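PDB 3CNE: protein ppBat from Bacteroides thetaiotaomicron VPI-5482, which binds flavins such as lumichrome, riboflavin, FMN and FAD, may store them, and appears to lack protease or chaperone activity. Local coordinates for residues A[22-27]-A[165-170]; A[68-73]-A[94-99]; A[76-81]-A[113-118]; A[126-131]-A[136-141]. All coordinates share one frame; numbering follows the deposited sequence.

Interaction 1 of 4, residues A[22-27]-A[165-170]; sequences LEAFFE and TMLPKV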
loop_
_atom_site.group_PDB
_atom_site.type_symbol
_atom_site.label_atom_id
_atom_site.label_comp_id
_atom_site.label_asym_id
_atom_site.label_seq_id
_atom_site.Cartn_x
_atom_site.Cartn_y
_atom_site.Cartn_z
ATOM N N LEU A 22 1.817 0.426 -7.715
ATOM C CA LEU A 22 2.758 -0.632 -8.073
ATOM C C LEU A 22 2.049 -1.941 -8.330
ATOM O O LEU A 22 2.431 -2.673 -9.240
ATOM C CB LEU A 22 3.877 -0.791 -7.046
ATOM C CG LEU A 22 4.681 0.476 -6.720
ATOM C CD1 LEU A 22 5.846 0.124 -5.809
ATOM C CD2 LEU A 22 5.164 1.214 -7.986
ATOM N N GLU A 23 1.027 -2.244 -7.532
ATOM C CA GLU A 23 0.236 -3.437 -7.774
ATOM C C GLU A 23 -0.438 -3.364 -9.127
ATOM O O GLU A 23 -0.394 -4.334 -9.919
ATOM C CB GLU A 23 -0.817 -3.633 -6.703
ATOM C CG GLU A 23 -1.631 -4.890 -6.945
ATOM C CD GLU A 23 -2.847 -4.930 -6.129
ATOM O OE1 GLU A 23 -3.575 -3.908 -6.105
ATOM O OE2 GLU A 23 -3.069 -5.979 -5.495
ATOM N N ALA A 24 -1.073 -2.235 -9.398
ATOM C CA ALA A 24 -1.745 -2.068 -10.704
ATOM C C ALA A 24 -0.774 -2.251 -11.889
ATOM O O ALA A 24 -1.093 -2.979 -12.831
ATOM C CB ALA A 24 -2.491 -0.726 -10.784
ATOM N N PHE A 25 0.400 -1.617 -11.829
ATOM C CA PHE A 25 1.387 -1.742 -12.905
ATOM C C PHE A 25 1.823 -3.186 -13.045
ATOM O O PHE A 25 1.827 -3.715 -14.147
ATOM C CB PHE A 25 2.644 -0.870 -12.684
ATOM C CG PHE A 25 2.386 0.609 -12.647
ATOM C CD1 PHE A 25 1.352 1.187 -13.373
ATOM C CD2 PHE A 25 3.215 1.438 -11.906
ATOM C CE1 PHE A 25 1.116 2.577 -13.322
ATOM C CE2 PHE A 25 3.005 2.832 -11.866
ATOM C CZ PHE A 25 1.948 3.398 -12.570
ATOM N N PHE A 26 2.164 -3.819 -11.919
ATOM C CA PHE A 26 2.688 -5.179 -11.920
ATOM C C PHE A 26 1.678 -6.175 -12.478
ATOM O O PHE A 26 2.024 -7.043 -13.288
ATOM C CB PHE A 26 3.152 -5.613 -10.516
ATOM C CG PHE A 26 4.016 -6.825 -10.551
ATOM C CD1 PHE A 26 5.339 -6.730 -10.950
ATOM C CD2 PHE A 26 3.500 -8.074 -10.258
ATOM C CE1 PHE A 26 6.144 -7.866 -11.042
ATOM C CE2 PHE A 26 4.311 -9.224 -10.343
ATOM C CZ PHE A 26 5.634 -9.103 -10.735
ATOM N N GLU A 27 0.429 -6.036 -12.050
ATOM C CA GLU A 27 -0.628 -6.940 -12.486
ATOM C C GLU A 27 -1.038 -6.679 -13.925
ATOM O O GLU A 27 -1.582 -7.568 -14.570
ATOM C CB GLU A 27 -1.828 -6.917 -11.517
ATOM C CG GLU A 27 -1.452 -7.549 -10.151
ATOM C CD GLU A 27 -2.594 -7.667 -9.146
ATOM O OE1 GLU A 27 -3.643 -6.996 -9.332
ATOM O OE2 GLU A 27 -2.414 -8.415 -8.137
ATOM N N THR A 165 -10.434 6.003 -8.445
ATOM C CA THR A 165 -11.312 6.698 -9.422
ATOM C C THR A 165 -10.648 7.010 -10.768
ATOM O O THR A 165 -11.340 7.244 -11.764
ATOM C CB THR A 165 -11.926 8.019 -8.888
ATOM O OG1 THR A 165 -10.897 9.004 -8.685
ATOM C CG2 THR A 165 -12.728 7.782 -7.620
HETATM N N MSE A 166 -9.321 7.017 -10.811
HETATM C CA MSE A 166 -8.623 7.323 -12.053
HETATM C C MSE A 166 -7.685 6.208 -12.510
HETATM O O MSE A 166 -7.176 6.249 -13.610
HETATM C CB MSE A 166 -7.831 8.614 -11.923
HETATM C CG MSE A 166 -6.778 8.554 -10.823
HETATM SE SE MSE A 166 -5.331 9.844 -11.058
HETATM C CE MSE A 166 -3.866 8.544 -11.193
ATOM N N LEU A 167 -7.442 5.226 -11.655
ATOM C CA LEU A 167 -6.425 4.216 -11.920
ATOM C C LEU A 167 -6.719 3.351 -13.168
ATOM O O LEU A 167 -5.793 3.062 -13.931
ATOM C CB LEU A 167 -6.175 3.367 -10.659
ATOM C CG LEU A 167 -4.932 2.487 -10.617
ATOM C CD1 LEU A 167 -3.674 3.290 -10.897
ATOM C CD2 LEU A 167 -4.854 1.775 -9.247
ATOM N N PRO A 168 -7.992 2.958 -13.401
ATOM C CA PRO A 168 -8.266 2.229 -14.652
ATOM C C PRO A 168 -7.910 3.042 -15.902
ATOM O O PRO A 168 -7.398 2.475 -16.871
ATOM C CB PRO A 168 -9.791 1.991 -14.594
ATOM C CG PRO A 168 -10.087 1.975 -13.106
ATOM C CD PRO A 168 -9.228 3.119 -12.611
ATOM N N LYS A 169 -8.171 4.346 -15.878
ATOM C CA LYS A 169 -7.793 5.218 -16.998
ATOM C C LYS A 169 -6.266 5.308 -17.126
ATOM O O LYS A 169 -5.741 5.345 -18.225
ATOM C CB LYS A 169 -8.428 6.621 -16.850
ATOM C CG LYS A 169 -9.963 6.646 -17.033
ATOM C CD LYS A 169 -10.569 8.062 -17.066
ATOM C CE LYS A 169 -10.714 8.738 -15.680
ATOM N NZ LYS A 169 -12.039 8.557 -14.955
ATOM N N VAL A 170 -5.551 5.333 -15.991
ATOM C CA VAL A 170 -4.089 5.409 -16.018
ATOM C C VAL A 170 -3.526 4.143 -16.641
ATOM O O VAL A 170 -2.630 4.196 -17.484
ATOM C CB VAL A 170 -3.502 5.579 -14.608
ATOM C CG1 VAL A 170 -1.969 5.519 -14.658
ATOM C CG2 VAL A 170 -3.970 6.884 -14.033
#
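Ala24 offers its single methyl group to the forked end of Leu167, and this pair is the heart of the contact. Its CB sits 3.8 Å from Leu167 CD2, with Leu167 CG and CD1 only slightly farther, so the isopropyl head of the leucine rests on the methyl with both of its branches. Leu167 achieves this by swinging CG anti to its own backbone N (chi1 -166°), which extends the side chain across the space between the two helices. Alanine suits the position because a small residue lets the helix come near while the larger leucine does the reaching. The second pair, Phe25 with Val170, is looser: Val170 CG1 stands at the edge of the Phe25 ring, near its plane, with Phe25 CE1 4.5 Å off. The ring turns its rim to the valine, while its bulk lies on Val5 and Val7 of strand 4-9. No hydrogen bond crosses between the segments, and the area buried, 116 Å², is modest. Ile171, a turn beyond Leu167, continues the apolar seam by touching both Ala24 and Phe25. Leu167 closely follows Trp164, which binds riboflavin in a site shared between the two subunits, and its side chain is about 8 Å from the bound FMN at the nearest atoms. Two helices packed together on one face of a central sheet are characteristic of the alpha/beta sandwich of the DJ-1/PfpI family.

Interaction 2 of 4, residues A[68-73]-A[94-99]; sequences DALVFS and MEVIKT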
loop_
_atom_site.group_PDB
_atom_site.type_symbol
_atom_site.label_atom_id
_atom_site.label_comp_id
_atom_site.label_asym_id
_atom_site.label_seq_id
_atom_site.Cartn_x
_atom_site.Cartn_y
_atom_site.Cartn_z
ATOM N N ASP A 68 8.194 7.140 -20.130
ATOM C CA ASP A 68 7.011 7.685 -20.802
ATOM C C ASP A 68 6.104 8.452 -19.832
ATOM O O ASP A 68 5.227 9.206 -20.236
ATOM C CB ASP A 68 6.243 6.533 -21.431
ATOM C CG ASP A 68 7.065 5.806 -22.477
ATOM O OD1 ASP A 68 7.191 6.337 -23.591
ATOM O OD2 ASP A 68 7.621 4.737 -22.182
ATOM N N ALA A 69 6.313 8.201 -18.537
ATOM C CA ALA A 69 5.392 8.634 -17.495
ATOM C C ALA A 69 6.162 8.838 -16.208
ATOM O O ALA A 69 7.162 8.171 -15.974
ATOM C CB ALA A 69 4.278 7.601 -17.272
ATOM N N LEU A 70 5.679 9.781 -15.401
ATOM C CA LEU A 70 6.150 9.990 -14.046
ATOM C C LEU A 70 4.967 9.823 -13.106
ATOM O O LEU A 70 3.886 10.379 -13.353
ATOM C CB LEU A 70 6.746 11.379 -13.906
ATOM C CG LEU A 70 7.436 11.820 -12.605
ATOM C CD1 LEU A 70 8.386 12.967 -12.883
ATOM C CD2 LEU A 70 6.392 12.311 -11.601
ATOM N N VAL A 71 5.171 9.043 -12.041
ATOM C CA VAL A 71 4.241 8.995 -10.911
ATOM C C VAL A 71 4.870 9.717 -9.713
ATOM O O VAL A 71 6.013 9.444 -9.351
ATOM C CB VAL A 71 3.881 7.541 -10.478
ATOM C CG1 VAL A 71 3.139 7.537 -9.189
ATOM C CG2 VAL A 71 3.031 6.840 -11.566
ATOM N N PHE A 72 4.141 10.665 -9.132
ATOM C CA PHE A 72 4.593 11.278 -7.885
ATOM C C PHE A 72 3.780 10.691 -6.742
ATOM O O PHE A 72 2.573 10.951 -6.610
ATOM C CB PHE A 72 4.457 12.803 -7.863
ATOM C CG PHE A 72 4.985 13.404 -6.579
ATOM C CD1 PHE A 72 6.357 13.614 -6.411
ATOM C CD2 PHE A 72 4.132 13.673 -5.517
ATOM C CE1 PHE A 72 6.883 14.129 -5.179
ATOM C CE2 PHE A 72 4.630 14.208 -4.318
ATOM C CZ PHE A 72 6.010 14.424 -4.154
ATOM N N SER A 73 4.451 9.900 -5.922
ATOM C CA SER A 73 3.780 9.194 -4.842
ATOM C C SER A 73 4.047 9.951 -3.532
ATOM O O SER A 73 5.163 9.975 -3.009
ATOM C CB SER A 73 4.256 7.738 -4.792
ATOM O OG SER A 73 3.282 6.899 -4.190
HETATM N N MSE A 94 12.348 18.968 -8.395
HETATM C CA MSE A 94 11.838 20.074 -9.197
HETATM C C MSE A 94 12.351 19.990 -10.620
HETATM O O MSE A 94 11.584 20.153 -11.574
HETATM C CB MSE A 94 12.235 21.417 -8.585
HETATM C CG MSE A 94 11.588 21.693 -7.238
HETATM SE SE MSE A 94 9.647 21.986 -7.382
HETATM C CE MSE A 94 8.954 20.154 -7.201
ATOM N N GLU A 95 13.649 19.737 -10.749
ATOM C CA GLU A 95 14.294 19.583 -12.038
ATOM C C GLU A 95 13.641 18.456 -12.848
ATOM O O GLU A 95 13.255 18.636 -14.011
ATOM C CB GLU A 95 15.782 19.269 -11.849
ATOM C CG GLU A 95 16.573 19.482 -13.131
ATOM C CD GLU A 95 18.008 18.982 -13.072
ATOM O OE1 GLU A 95 18.730 19.320 -12.089
ATOM O OE2 GLU A 95 18.408 18.269 -14.045
ATOM N N VAL A 96 13.522 17.302 -12.216
ATOM C CA VAL A 96 12.988 16.110 -12.874
ATOM C C VAL A 96 11.530 16.278 -13.269
ATOM O O VAL A 96 11.120 15.835 -14.334
ATOM C CB VAL A 96 13.190 14.846 -12.003
ATOM C CG1 VAL A 96 12.286 13.720 -12.472
ATOM C CG2 VAL A 96 14.687 14.407 -12.024
ATOM N N ILE A 97 10.746 16.928 -12.421
ATOM C CA ILE A 97 9.316 17.117 -12.727
ATOM C C ILE A 97 9.159 18.099 -13.892
ATOM O O ILE A 97 8.333 17.888 -14.796
ATOM C CB ILE A 97 8.540 17.605 -11.525
ATOM C CG1 ILE A 97 8.371 16.464 -10.501
ATOM C CG2 ILE A 97 7.195 18.171 -11.929
ATOM C CD1 ILE A 97 7.863 16.985 -9.171
ATOM N N LYS A 98 9.947 19.171 -13.851
ATOM C CA LYS A 98 9.939 20.158 -14.947
ATOM C C LYS A 98 10.290 19.491 -16.266
ATOM O O LYS A 98 9.593 19.682 -17.252
ATOM C CB LYS A 98 10.877 21.332 -14.657
ATOM C CG LYS A 98 10.606 22.573 -15.541
ATOM C CD LYS A 98 11.675 23.652 -15.297
ATOM C CE LYS A 98 11.537 24.853 -16.280
ATOM N NZ LYS A 98 10.976 26.069 -15.621
ATOM N N THR A 99 11.365 18.712 -16.281
ATOM C CA THR A 99 11.829 18.065 -17.492
ATOM C C THR A 99 10.797 17.091 -18.070
ATOM O O THR A 99 10.485 17.164 -19.246
ATOM C CB THR A 99 13.148 17.362 -17.251
ATOM O OG1 THR A 99 14.107 18.327 -16.816
ATOM C CG2 THR A 99 13.642 16.675 -18.509
#
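The Phe72 ring has Met116 CG, from helix 113-119, over one face, and Ile97 CD1 lies to that same side of the ring plane but past the rim; Val78 CG2 comes in at the edge by CZ. Phe72 CD1 and Ile97 CD1 are 4.6 Å apart, a loose approach, and the closer contacts with helix 88-102 are left to Leu70. That leucine sends one methyl into the notch between two neighbouring helix residues: Leu70 CD1 lies 4.0 Å from Val96 CG1 and 4.2 Å from Ile97 CG1. With CG anti to the backbone N (chi1 -174°), Leu70 is extended from the strand toward the helix, and its side chain meets that of Val96 at a slant. Strand 69-73, helix 88-102 and strand 106-110 form a beta-alpha-beta unit, and here the connecting helix is laid on the first of its strands. Leu70 and Phe72 face this helix, whereas Val71, between them, packs on Tyr21 and Phe25 of helix 15-27 across the sheet. The large Leu70 and Phe72 suit the face turned to helix 88-102, while the smaller Val71 serves the other face, and branched Val96 and Ile97 give the helix a broad hydrocarbon surface to meet the strand. Further along, Thr99 OG1 donates to Glu95 O at 2.9 Å, arriving 38° out of the carbonyl plane. Glu95 O is gripped by two donors, since Thr99 N reaches it as well, and the threonine hydroxyl is thereby satisfied within its own helix.

Interaction 3 of 4, residues A[76-81]-A[113-118]; sequences DAVPVF and GAMMFD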
loop_
_atom_site.group_PDB
_atom_site.type_symbol
_atom_site.label_atom_id
_atom_site.label_comp_id
_atom_site.label_asym_id
_atom_site.label_seq_id
_atom_site.Cartn_x
_atom_site.Cartn_y
_atom_site.Cartn_z
ATOM N N ASP A 76 4.383 12.077 3.930
ATOM C CA ASP A 76 4.484 13.105 4.922
ATOM C C ASP A 76 5.745 13.935 4.764
ATOM O O ASP A 76 5.902 14.941 5.440
ATOM C CB ASP A 76 4.381 12.494 6.327
ATOM C CG ASP A 76 2.960 12.041 6.649
ATOM O OD1 ASP A 76 2.027 12.370 5.877
ATOM O OD2 ASP A 76 2.791 11.361 7.662
ATOM N N ALA A 77 6.633 13.524 3.863
ATOM C CA ALA A 77 7.738 14.388 3.422
ATOM C C ALA A 77 7.286 15.650 2.717
ATOM O O ALA A 77 7.965 16.695 2.789
ATOM C CB ALA A 77 8.706 13.615 2.497
ATOM N N VAL A 78 6.174 15.586 2.001
ATOM C CA VAL A 78 5.825 16.723 1.127
ATOM C C VAL A 78 5.500 18.023 1.896
ATOM O O VAL A 78 5.956 19.095 1.507
ATOM C CB VAL A 78 4.677 16.357 0.172
ATOM C CG1 VAL A 78 4.246 17.560 -0.647
ATOM C CG2 VAL A 78 5.132 15.193 -0.734
ATOM N N PRO A 79 4.708 17.945 2.970
ATOM C CA PRO A 79 4.491 19.185 3.748
ATOM C C PRO A 79 5.742 19.788 4.437
ATOM O O PRO A 79 5.670 20.905 4.968
ATOM C CB PRO A 79 3.433 18.768 4.764
ATOM C CG PRO A 79 2.748 17.572 4.122
ATOM C CD PRO A 79 3.909 16.833 3.515
ATOM N N VAL A 80 6.886 19.100 4.404
ATOM C CA VAL A 80 8.141 19.747 4.843
ATOM C C VAL A 80 9.066 20.087 3.689
ATOM O O VAL A 80 10.138 20.636 3.902
ATOM C CB VAL A 80 8.935 18.944 5.936
ATOM C CG1 VAL A 80 8.157 18.923 7.221
ATOM C CG2 VAL A 80 9.306 17.523 5.480
ATOM N N PHE A 81 8.640 19.759 2.467
ATOM C CA PHE A 81 9.436 19.995 1.274
ATOM C C PHE A 81 9.970 21.434 1.235
ATOM O O PHE A 81 11.145 21.652 0.925
ATOM C CB PHE A 81 8.607 19.685 0.022
ATOM C CG PHE A 81 9.284 20.063 -1.266
ATOM C CD1 PHE A 81 10.201 19.205 -1.867
ATOM C CD2 PHE A 81 8.988 21.270 -1.894
ATOM C CE1 PHE A 81 10.815 19.563 -3.071
ATOM C CE2 PHE A 81 9.617 21.636 -3.081
ATOM C CZ PHE A 81 10.535 20.769 -3.661
ATOM N N GLY A 113 0.677 15.844 -4.840
ATOM C CA GLY A 113 1.356 15.667 -6.118
ATOM C C GLY A 113 1.112 16.797 -7.109
ATOM O O GLY A 113 2.053 17.279 -7.761
ATOM N N ALA A 114 -0.148 17.228 -7.230
ATOM C CA ALA A 114 -0.497 18.306 -8.166
ATOM C C ALA A 114 0.215 19.611 -7.778
ATOM O O ALA A 114 0.534 20.446 -8.647
ATOM C CB ALA A 114 -1.995 18.528 -8.185
HETATM N N MSE A 115 0.464 19.779 -6.479
HETATM C CA MSE A 115 1.154 20.978 -5.999
HETATM C C MSE A 115 2.628 20.932 -6.378
HETATM O O MSE A 115 3.192 21.931 -6.822
HETATM C CB MSE A 115 0.985 21.133 -4.501
HETATM C CG MSE A 115 1.550 22.438 -3.949
HETATM SE SE MSE A 115 1.632 22.379 -1.998
HETATM C CE MSE A 115 3.009 21.010 -1.659
HETATM N N MSE A 116 3.239 19.758 -6.226
HETATM C CA MSE A 116 4.628 19.567 -6.656
HETATM C C MSE A 116 4.757 19.894 -8.156
HETATM O O MSE A 116 5.706 20.554 -8.585
HETATM C CB MSE A 116 5.098 18.146 -6.338
HETATM C CG MSE A 116 5.101 17.841 -4.833
HETATM SE SE MSE A 116 6.453 18.941 -3.905
HETATM C CE MSE A 116 7.989 18.002 -4.514
ATOM N N PHE A 117 3.795 19.410 -8.942
ATOM C CA PHE A 117 3.722 19.730 -10.359
ATOM C C PHE A 117 3.583 21.242 -10.566
ATOM O O PHE A 117 4.338 21.823 -11.347
ATOM C CB PHE A 117 2.558 18.968 -11.047
ATOM C CG PHE A 117 2.712 17.455 -11.065
ATOM C CD1 PHE A 117 3.953 16.846 -10.895
ATOM C CD2 PHE A 117 1.597 16.640 -11.299
ATOM C CE1 PHE A 117 4.082 15.422 -10.946
ATOM C CE2 PHE A 117 1.714 15.235 -11.352
ATOM C CZ PHE A 117 2.962 14.631 -11.164
ATOM N N ASP A 118 2.645 21.870 -9.846
ATOM C CA ASP A 118 2.365 23.291 -9.984
ATOM C C ASP A 118 3.605 24.144 -9.776
ATOM O O ASP A 118 3.842 25.085 -10.539
ATOM C CB ASP A 118 1.251 23.751 -9.028
ATOM C CG ASP A 118 1.031 25.297 -9.056
ATOM O OD1 ASP A 118 1.966 26.058 -9.367
ATOM O OD2 ASP A 118 -0.066 25.788 -8.753
#
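Beside the structural zinc site, the loop that follows Cys74 folds against helix 113-119, whose start lies just beyond the other zinc ligand, Cys111. Two apolar residues of the loop, Val78 and Phe81, meet two selenomethionines, Met115 and Met116. The principal contact is Met-aromatic: Met116 lays the end of its chain on one face of the Phe81 ring, with SE 4.0 Å from the Phe81 ring centroid and only 12° off the ring normal. Its methyl, Met116 CE, lies over the same face, 3.7 Å from that centroid, as a CH-pi contact, and comes to 3.5 Å from Phe81 CE1 toward the rim. Bends at chi2 and chi3 (-66° and -74°) hook the chain of Met116 so that selenium and methyl together lie along the ring. An unbranched, flexible residue suits this task, since it can bend at both of these torsions. Val78 works alongside: its CG1 is 3.8 Å from Met115 CE and 4.2 Å from Met116 SE, sliding past both chains. An alanine in place of Phe81 would probably strip SE and CE of Met116 of the ring face they lie on, leave that end less fixed and open a gap between loop and helix. Within the loop, Phe81 N bonds to Val78 O, a turn consistent with both residues pointing to the helix. Val78 also comes to about 5 Å from the zinc ion at its nearest atoms. Gly113 fits the GxCxG pattern around Cys111, consistent with the nucleophile-elbow strand-to-helix turn of the DJ-1/PfpI family.

Interaction 4 of 4, residues A[126-131]-A[136-141]; sequences KKVAVH and PAIQNG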
loop_
_atom_site.group_PDB
_atom_site.type_symbol
_atom_site.label_atom_id
_atom_site.label_comp_id
_atom_site.label_asym_id
_atom_site.label_seq_id
_atom_site.Cartn_x
_atom_site.Cartn_y
_atom_site.Cartn_z
ATOM N N LYS A 126 -4.269 23.689 -16.627
ATOM C CA LYS A 126 -4.830 22.337 -16.555
ATOM C C LYS A 126 -5.564 22.148 -15.257
ATOM O O LYS A 126 -5.138 22.658 -14.210
ATOM C CB LYS A 126 -3.738 21.261 -16.657
ATOM C CG LYS A 126 -2.865 21.336 -17.906
ATOM C CD LYS A 126 -3.632 20.912 -19.159
ATOM C CE LYS A 126 -2.926 21.423 -20.393
ATOM N NZ LYS A 126 -3.706 21.163 -21.615
ATOM N N LYS A 127 -6.665 21.403 -15.327
ATOM C CA LYS A 127 -7.399 21.016 -14.139
ATOM C C LYS A 127 -6.639 19.937 -13.392
ATOM O O LYS A 127 -6.133 18.984 -14.001
ATOM C CB LYS A 127 -8.800 20.538 -14.496
ATOM C CG LYS A 127 -9.775 21.702 -14.723
ATOM C CD LYS A 127 -11.078 21.215 -15.352
ATOM C CE LYS A 127 -10.852 20.768 -16.794
ATOM N NZ LYS A 127 -12.001 19.943 -17.325
ATOM N N VAL A 128 -6.540 20.107 -12.085
ATOM C CA VAL A 128 -5.892 19.119 -11.223
ATOM C C VAL A 128 -6.728 18.857 -9.999
ATOM O O VAL A 128 -7.425 19.751 -9.501
ATOM C CB VAL A 128 -4.473 19.547 -10.742
ATOM C CG1 VAL A 128 -3.481 19.592 -11.896
ATOM C CG2 VAL A 128 -4.508 20.888 -9.957
ATOM N N ALA A 129 -6.649 17.624 -9.516
ATOM C CA ALA A 129 -7.203 17.260 -8.231
ATOM C C ALA A 129 -6.036 17.241 -7.250
ATOM O O ALA A 129 -4.910 16.845 -7.590
ATOM C CB ALA A 129 -7.870 15.919 -8.290
ATOM N N VAL A 130 -6.327 17.693 -6.041
ATOM C CA VAL A 130 -5.318 17.974 -5.039
ATOM C C VAL A 130 -5.978 17.830 -3.684
ATOM O O VAL A 130 -7.204 18.008 -3.558
ATOM C CB VAL A 130 -4.705 19.383 -5.252
ATOM C CG1 VAL A 130 -5.739 20.478 -5.067
ATOM C CG2 VAL A 130 -3.514 19.625 -4.345
ATOM N N HIS A 131 -5.175 17.477 -2.682
ATOM C CA HIS A 131 -5.647 17.390 -1.322
ATOM C C HIS A 131 -6.179 18.770 -0.903
ATOM O O HIS A 131 -5.536 19.771 -1.193
ATOM C CB HIS A 131 -4.505 16.956 -0.390
ATOM C CG HIS A 131 -4.967 16.618 0.985
ATOM N ND1 HIS A 131 -5.295 17.580 1.916
ATOM C CD2 HIS A 131 -5.195 15.425 1.580
ATOM C CE1 HIS A 131 -5.696 16.992 3.029
ATOM N NE2 HIS A 131 -5.651 15.685 2.846
ATOM N N PRO A 136 -5.059 25.631 -1.844
ATOM C CA PRO A 136 -4.710 27.045 -1.990
ATOM C C PRO A 136 -3.329 27.286 -2.606
ATOM O O PRO A 136 -3.063 28.394 -3.073
ATOM C CB PRO A 136 -4.716 27.566 -0.545
ATOM C CG PRO A 136 -5.501 26.580 0.235
ATOM C CD PRO A 136 -5.254 25.265 -0.430
ATOM N N ALA A 137 -2.464 26.270 -2.609
ATOM C CA ALA A 137 -1.135 26.418 -3.207
ATOM C C ALA A 137 -1.119 26.253 -4.727
ATOM O O ALA A 137 -0.092 26.488 -5.364
ATOM C CB ALA A 137 -0.134 25.474 -2.548
ATOM N N ILE A 138 -2.245 25.847 -5.307
ATOM C CA ILE A 138 -2.339 25.694 -6.756
ATOM C C ILE A 138 -2.597 27.056 -7.389
ATOM O O ILE A 138 -3.687 27.618 -7.233
ATOM C CB ILE A 138 -3.448 24.656 -7.170
ATOM C CG1 ILE A 138 -3.137 23.266 -6.595
ATOM C CG2 ILE A 138 -3.634 24.604 -8.678
ATOM C CD1 ILE A 138 -1.830 22.672 -7.099
ATOM N N GLN A 139 -1.591 27.597 -8.069
ATOM C CA GLN A 139 -1.764 28.870 -8.796
ATOM C C GLN A 139 -1.598 28.825 -10.319
ATOM O O GLN A 139 -2.212 29.633 -11.017
ATOM C CB GLN A 139 -0.932 30.023 -8.202
ATOM C CG GLN A 139 0.044 29.683 -7.099
ATOM C CD GLN A 139 0.661 30.928 -6.512
ATOM O OE1 GLN A 139 0.288 32.049 -6.882
ATOM N NE2 GLN A 139 1.619 30.751 -5.596
ATOM N N ASN A 140 -0.770 27.905 -10.818
ATOM C CA ASN A 140 -0.592 27.709 -12.256
ATOM C C ASN A 140 -1.696 26.871 -12.901
ATOM O O ASN A 140 -2.187 27.212 -13.979
ATOM C CB ASN A 140 0.783 27.121 -12.562
ATOM C CG ASN A 140 1.906 28.074 -12.193
ATOM O OD1 ASN A 140 2.782 27.749 -11.376
ATOM N ND2 ASN A 140 1.880 29.259 -12.774
ATOM N N GLY A 141 -2.070 25.778 -12.244
ATOM C CA GLY A 141 -3.147 24.926 -12.727
ATOM C C GLY A 141 -4.489 25.404 -12.224
ATOM O O GLY A 141 -4.593 26.463 -11.614
#
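The chain at 136-141 runs back along 126-131, close at one end, where the CA atoms of Lys126 and Gly141 are 4.9 Å apart, and wider at the other, where those of Val130 and Ile138 are 8.5 Å apart. The narrow end is a backbone meeting: Lys126 O lies 3.4 Å from Gly141 CA. A side chain at Gly141 would start about 3.0 Å from that same Lys126 O, which is tight, and glycine therefore suits the place. At the wide end, side chains fill the interval. Ile138 divides its two branches between two valines, its CG2 meeting Val128 CG2 at 4.0 Å and its CG1 meeting Val130 CG1 at 4.1 Å, each pair tip to tip. Chi1 of -61° sets CG2 anti to the backbone N and CG1 anti to the carbonyl carbon, which spreads the isoleucine along the strand. On the other side, Val128 CG2 and Val130 CG1 each occupy the crowded position between backbone N and carbonyl carbon. Beta-branched residues suit both partners: the valines belong to extended chain, and the isoleucine has a methyl and an ethyl arm to give. Helix 113-119 backs the valines, with Ala114 touching both, and its Asp118 OD2 probably accepts from Asn140 N. His131 continues toward the zinc site through a backbone bond to Cys111. The loop that leaves strand 127-129 thus folds back on it before entering strand 142-144, and the two strands form a small parallel sheet apart from the main sheet of this DJ-1/PfpI domain.

Overall arrangement
From the N terminus, helix 15-27 opens the longest loop, closed only when helix 167-174 returns in interaction 1; the other three contacts all nest inside it. Interactions 2 and 3 cross, since 76-81 lies between strand 69-73 and helix 88-102 while 113-118 follows both; Phe72 also joins them by touching Gly113. Interaction 4 closes a short loop later in the chain, in series with 2 and 3. It adjoins interaction 3 through helix 113-119, where Ala114 CB touches Ala129 O. Interactions 1 and 2 touch across the central sheet: 1 joins two helices on one face, 2 and 3 join strand, loop and helices on the other, and 4 folds an outlying strand and its loop together.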